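Local coordinates for protein putative agmatine deiminase (Streptococcus mutans, PDB 2EWO) that probably hydrolyses agmatine to N-carbamoylputrescine and ammonia, as a putative agmatine deiminase of the peptidyl-arginine deiminase family, at residues A[48-59]-A[343-352]. Residues are numbered along the deposited sequence; the frame is centred on the assembly and turned at random.
Sequences AFLEVAEAISEF and KVVGVRTEEI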
loop_
_atom_site.group_PDB
_atom_site.type_symbol
_atom_site.label_atom_id
_atom_site.label_comp_id
_atom_site.label_asym_id
_atom_site.label_seq_id
_atom_site.Cartn_x
_atom_site.Cartn_y
_atom_site.Cartn_z
ATOM N N ALA A 48 7.042 -23.745 0.492
ATOM C CA ALA A 48 8.259 -24.244 -0.109
ATOM C C ALA A 48 9.416 -23.371 0.346
ATOM O O ALA A 48 10.539 -23.846 0.515
ATOM C CB ALA A 48 8.140 -24.220 -1.624
ATOM N N PHE A 49 9.147 -22.083 0.532
ATOM C CA PHE A 49 10.190 -21.167 0.983
ATOM C C PHE A 49 10.442 -21.386 2.470
ATOM O O PHE A 49 11.585 -21.344 2.933
ATOM C CB PHE A 49 9.777 -19.721 0.735
ATOM C CG PHE A 49 10.315 -19.145 -0.545
ATOM C CD1 PHE A 49 9.924 -19.652 -1.779
ATOM C CD2 PHE A 49 11.193 -18.064 -0.513
ATOM C CE1 PHE A 49 10.398 -19.082 -2.961
ATOM C CE2 PHE A 49 11.674 -17.486 -1.688
ATOM C CZ PHE A 49 11.275 -17.994 -2.913
ATOM N N LEU A 50 9.361 -21.621 3.208
ATOM C CA LEU A 50 9.430 -21.872 4.642
ATOM C C LEU A 50 10.407 -23.013 4.934
ATOM O O LEU A 50 11.272 -22.900 5.809
ATOM C CB LEU A 50 8.045 -22.246 5.167
ATOM C CG LEU A 50 7.959 -22.359 6.685
ATOM C CD1 LEU A 50 8.122 -20.957 7.275
ATOM C CD2 LEU A 50 6.623 -22.978 7.101
ATOM N N GLU A 51 10.257 -24.116 4.199
ATOM C CA GLU A 51 11.121 -25.282 4.367
ATOM C C GLU A 51 12.552 -24.912 4.025
ATOM O O GLU A 51 13.425 -24.965 4.888
ATOM C CB GLU A 51 10.687 -26.445 3.461
ATOM C CG GLU A 51 9.203 -26.806 3.517
ATOM C CD GLU A 51 8.837 -28.010 2.633
ATOM O OE1 GLU A 51 9.340 -28.111 1.484
ATOM O OE2 GLU A 51 8.024 -28.850 3.090
ATOM N N VAL A 52 12.796 -24.525 2.775
ATOM C CA VAL A 52 14.150 -24.166 2.354
ATOM C C VAL A 52 14.812 -23.236 3.363
ATOM O O VAL A 52 16.044 -23.152 3.444
ATOM C CB VAL A 52 14.157 -23.484 0.978
ATOM C CG1 VAL A 52 13.423 -22.174 1.048
ATOM C CG2 VAL A 52 15.592 -23.280 0.514
ATOM N N ALA A 53 13.981 -22.538 4.135
ATOM C CA ALA A 53 14.473 -21.628 5.162
ATOM C C ALA A 53 14.813 -22.455 6.389
ATOM O O ALA A 53 15.933 -22.421 6.895
ATOM C CB ALA A 53 13.400 -20.596 5.508
ATOM N N GLU A 54 13.828 -23.201 6.862
ATOM C CA GLU A 54 14.021 -24.044 8.024
ATOM C C GLU A 54 15.246 -24.950 7.843
ATOM O O GLU A 54 15.873 -25.364 8.816
ATOM C CB GLU A 54 12.773 -24.891 8.249
ATOM C CG GLU A 54 12.811 -25.781 9.480
ATOM C CD GLU A 54 11.568 -26.638 9.591
ATOM O OE1 GLU A 54 11.320 -27.448 8.667
ATOM O OE2 GLU A 54 10.837 -26.497 10.596
ATOM N N ALA A 55 15.584 -25.244 6.593
ATOM C CA ALA A 55 16.725 -26.096 6.290
ATOM C C ALA A 55 18.052 -25.429 6.644
ATOM O O ALA A 55 18.922 -26.052 7.253
ATOM C CB ALA A 55 16.713 -26.477 4.813
ATOM N N ILE A 56 18.209 -24.168 6.256
ATOM C CA ILE A 56 19.443 -23.442 6.536
ATOM C C ILE A 56 19.616 -23.345 8.046
ATOM O O ILE A 56 20.742 -23.266 8.546
ATOM C CB ILE A 56 19.412 -21.993 5.984
ATOM C CG1 ILE A 56 18.580 -21.905 4.696
ATOM C CG2 ILE A 56 20.835 -21.529 5.723
ATOM C CD1 ILE A 56 19.253 -22.457 3.475
ATOM N N SER A 57 18.484 -23.350 8.754
ATOM C CA SER A 57 18.429 -23.244 10.218
ATOM C C SER A 57 19.512 -23.998 10.967
ATOM O O SER A 57 20.206 -23.435 11.819
ATOM C CB SER A 57 17.076 -23.737 10.749
ATOM O OG SER A 57 15.996 -23.001 10.204
ATOM N N GLU A 58 19.643 -25.282 10.663
ATOM C CA GLU A 58 20.629 -26.101 11.344
ATOM C C GLU A 58 22.088 -25.820 10.987
ATOM O O GLU A 58 22.988 -26.430 11.552
ATOM C CB GLU A 58 20.321 -27.588 11.134
ATOM C CG GLU A 58 20.048 -28.013 9.701
ATOM C CD GLU A 58 20.313 -29.503 9.492
ATOM O OE1 GLU A 58 21.499 -29.905 9.566
ATOM O OE2 GLU A 58 19.346 -30.274 9.268
ATOM N N PHE A 59 22.342 -24.882 10.085
ATOM C CA PHE A 59 23.724 -24.612 9.715
ATOM C C PHE A 59 24.185 -23.205 10.087
ATOM O O PHE A 59 25.346 -22.982 10.455
ATOM C CB PHE A 59 23.890 -24.865 8.215
ATOM C CG PHE A 59 23.530 -26.272 7.798
ATOM C CD1 PHE A 59 24.412 -27.329 8.020
ATOM C CD2 PHE A 59 22.293 -26.547 7.220
ATOM C CE1 PHE A 59 24.070 -28.640 7.670
ATOM C CE2 PHE A 59 21.941 -27.855 6.869
ATOM C CZ PHE A 59 22.834 -28.904 7.095
ATOM N N LYS A 343 27.174 -31.872 5.516
ATOM C CA LYS A 343 25.891 -32.561 5.555
ATOM C C LYS A 343 24.987 -32.032 4.446
ATOM O O LYS A 343 24.772 -30.826 4.319
ATOM C CB LYS A 343 25.200 -32.374 6.910
ATOM C CG LYS A 343 23.892 -33.145 7.000
ATOM C CD LYS A 343 23.158 -32.931 8.306
ATOM C CE LYS A 343 21.767 -33.557 8.218
ATOM N NZ LYS A 343 20.818 -33.064 9.268
ATOM N N VAL A 344 24.457 -32.934 3.633
ATOM C CA VAL A 344 23.588 -32.508 2.555
ATOM C C VAL A 344 22.127 -32.717 2.941
ATOM O O VAL A 344 21.763 -33.780 3.449
ATOM C CB VAL A 344 23.932 -33.275 1.253
ATOM C CG1 VAL A 344 22.872 -33.047 0.190
ATOM C CG2 VAL A 344 25.287 -32.808 0.740
ATOM N N VAL A 345 21.309 -31.680 2.738
ATOM C CA VAL A 345 19.872 -31.733 3.029
ATOM C C VAL A 345 19.117 -31.415 1.744
ATOM O O VAL A 345 19.571 -30.607 0.937
ATOM C CB VAL A 345 19.433 -30.703 4.117
ATOM C CG1 VAL A 345 17.934 -30.837 4.386
ATOM C CG2 VAL A 345 20.214 -30.916 5.405
ATOM N N GLY A 346 17.967 -32.049 1.550
ATOM C CA GLY A 346 17.197 -31.795 0.345
ATOM C C GLY A 346 15.759 -31.437 0.651
ATOM O O GLY A 346 15.159 -32.019 1.556
ATOM N N VAL A 347 15.204 -30.479 -0.096
ATOM C CA VAL A 347 13.816 -30.044 0.109
ATOM C C VAL A 347 13.003 -29.987 -1.200
ATOM O O VAL A 347 13.544 -29.744 -2.278
ATOM C CB VAL A 347 13.757 -28.648 0.794
ATOM C CG1 VAL A 347 12.374 -28.422 1.389
ATOM C CG2 VAL A 347 14.838 -28.536 1.865
ATOM N N ARG A 348 11.701 -30.217 -1.091
ATOM C CA ARG A 348 10.819 -30.193 -2.250
ATOM C C ARG A 348 10.653 -28.768 -2.786
ATOM O O ARG A 348 9.577 -28.166 -2.667
ATOM C CB ARG A 348 9.451 -30.754 -1.866
ATOM C CG ARG A 348 9.521 -32.092 -1.175
ATOM C CD ARG A 348 9.916 -33.176 -2.146
ATOM N NE ARG A 348 8.812 -33.537 -3.019
ATOM C CZ ARG A 348 8.807 -34.620 -3.784
ATOM N NH1 ARG A 348 9.857 -35.434 -3.775
ATOM N NH2 ARG A 348 7.753 -34.892 -4.541
ATOM N N THR A 349 11.722 -28.233 -3.372
ATOM C CA THR A 349 11.707 -26.876 -3.922
ATOM C C THR A 349 11.217 -26.888 -5.368
ATOM O O THR A 349 11.568 -26.035 -6.188
ATOM C CB THR A 349 13.116 -26.229 -3.841
ATOM O OG1 THR A 349 14.050 -26.992 -4.615
ATOM C CG2 THR A 349 13.590 -26.185 -2.396
ATOM N N GLU A 350 10.389 -27.879 -5.659
ATOM C CA GLU A 350 9.805 -28.050 -6.977
ATOM C C GLU A 350 8.716 -26.997 -7.172
ATOM O O GLU A 350 8.521 -26.490 -8.276
ATOM C CB GLU A 350 9.195 -29.447 -7.076
ATOM C CG GLU A 350 8.377 -29.793 -5.845
ATOM C CD GLU A 350 7.162 -30.618 -6.163
ATOM O OE1 GLU A 350 6.489 -30.310 -7.173
ATOM O OE2 GLU A 350 6.868 -31.559 -5.392
ATOM N N GLU A 351 8.011 -26.675 -6.089
ATOM C CA GLU A 351 6.925 -25.695 -6.129
ATOM C C GLU A 351 7.408 -24.286 -6.506
ATOM O O GLU A 351 6.629 -23.464 -7.000
ATOM C CB GLU A 351 6.212 -25.645 -4.774
ATOM C CG GLU A 351 4.885 -24.909 -4.818
ATOM C CD GLU A 351 3.822 -25.686 -5.571
ATOM O OE1 GLU A 351 3.970 -26.923 -5.675
ATOM O OE2 GLU A 351 2.841 -25.070 -6.048
ATOM N N ILE A 352 8.688 -24.009 -6.267
ATOM C CA ILE A 352 9.245 -22.705 -6.600
ATOM C C ILE A 352 9.879 -22.775 -7.986
ATOM O O ILE A 352 10.151 -21.750 -8.620
ATOM C CB ILE A 352 10.313 -22.232 -5.566
ATOM C CG1 ILE A 352 11.656 -22.898 -5.825
ATOM C CG2 ILE A 352 9.878 -22.575 -4.158
ATOM C CD1 ILE A 352 12.758 -22.243 -5.042
#
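Ala48 CB packs on Ile352 and Ala55 CB on Val347, with Val52 between them near Val347 and Thr349, in a helix-on-sheet layer of what is, as expected for this family, a pentein alpha/beta propeller. Segment 48-57 runs nearly antiparallel to strand 343-347 (169°), their axes 8.8 Å apart at the closest. Strand 343-347 pairs in parallel with strand 317-321, whose Ile319 also meets Ala55.

The tightly packed part lies where the helix passes residues 347-352. Ala48 CB comes to 3.5 Å from Ile352 CG2, and Ile352 CG2 also reaches Phe49 CE1, 3.7 Å away. Val347 divides its branches: CG1 sits against the Glu51 side chain, nearest its CB and OE1, while CG2 faces Ala55 CB at 4.1 Å. The Glu51 carboxylate pairs with Lys47 on its own helix.

Toward residues 58-59, past the helix, the backbones stand further apart; side chains bridge the gap, and those of Glu58 and Lys343 are exposed to solvent. Val345 CG2 meets the Phe59 ring at its edge, 3.7 Å from CZ. Lys343, extended beyond CG, crosses Glu58 at about a right angle. In their salt bridge, Lys343 NZ donates to both Glu58 oxygens on their syn sides, 3.2 Å from Glu58 OE1 and from Glu58 OE2.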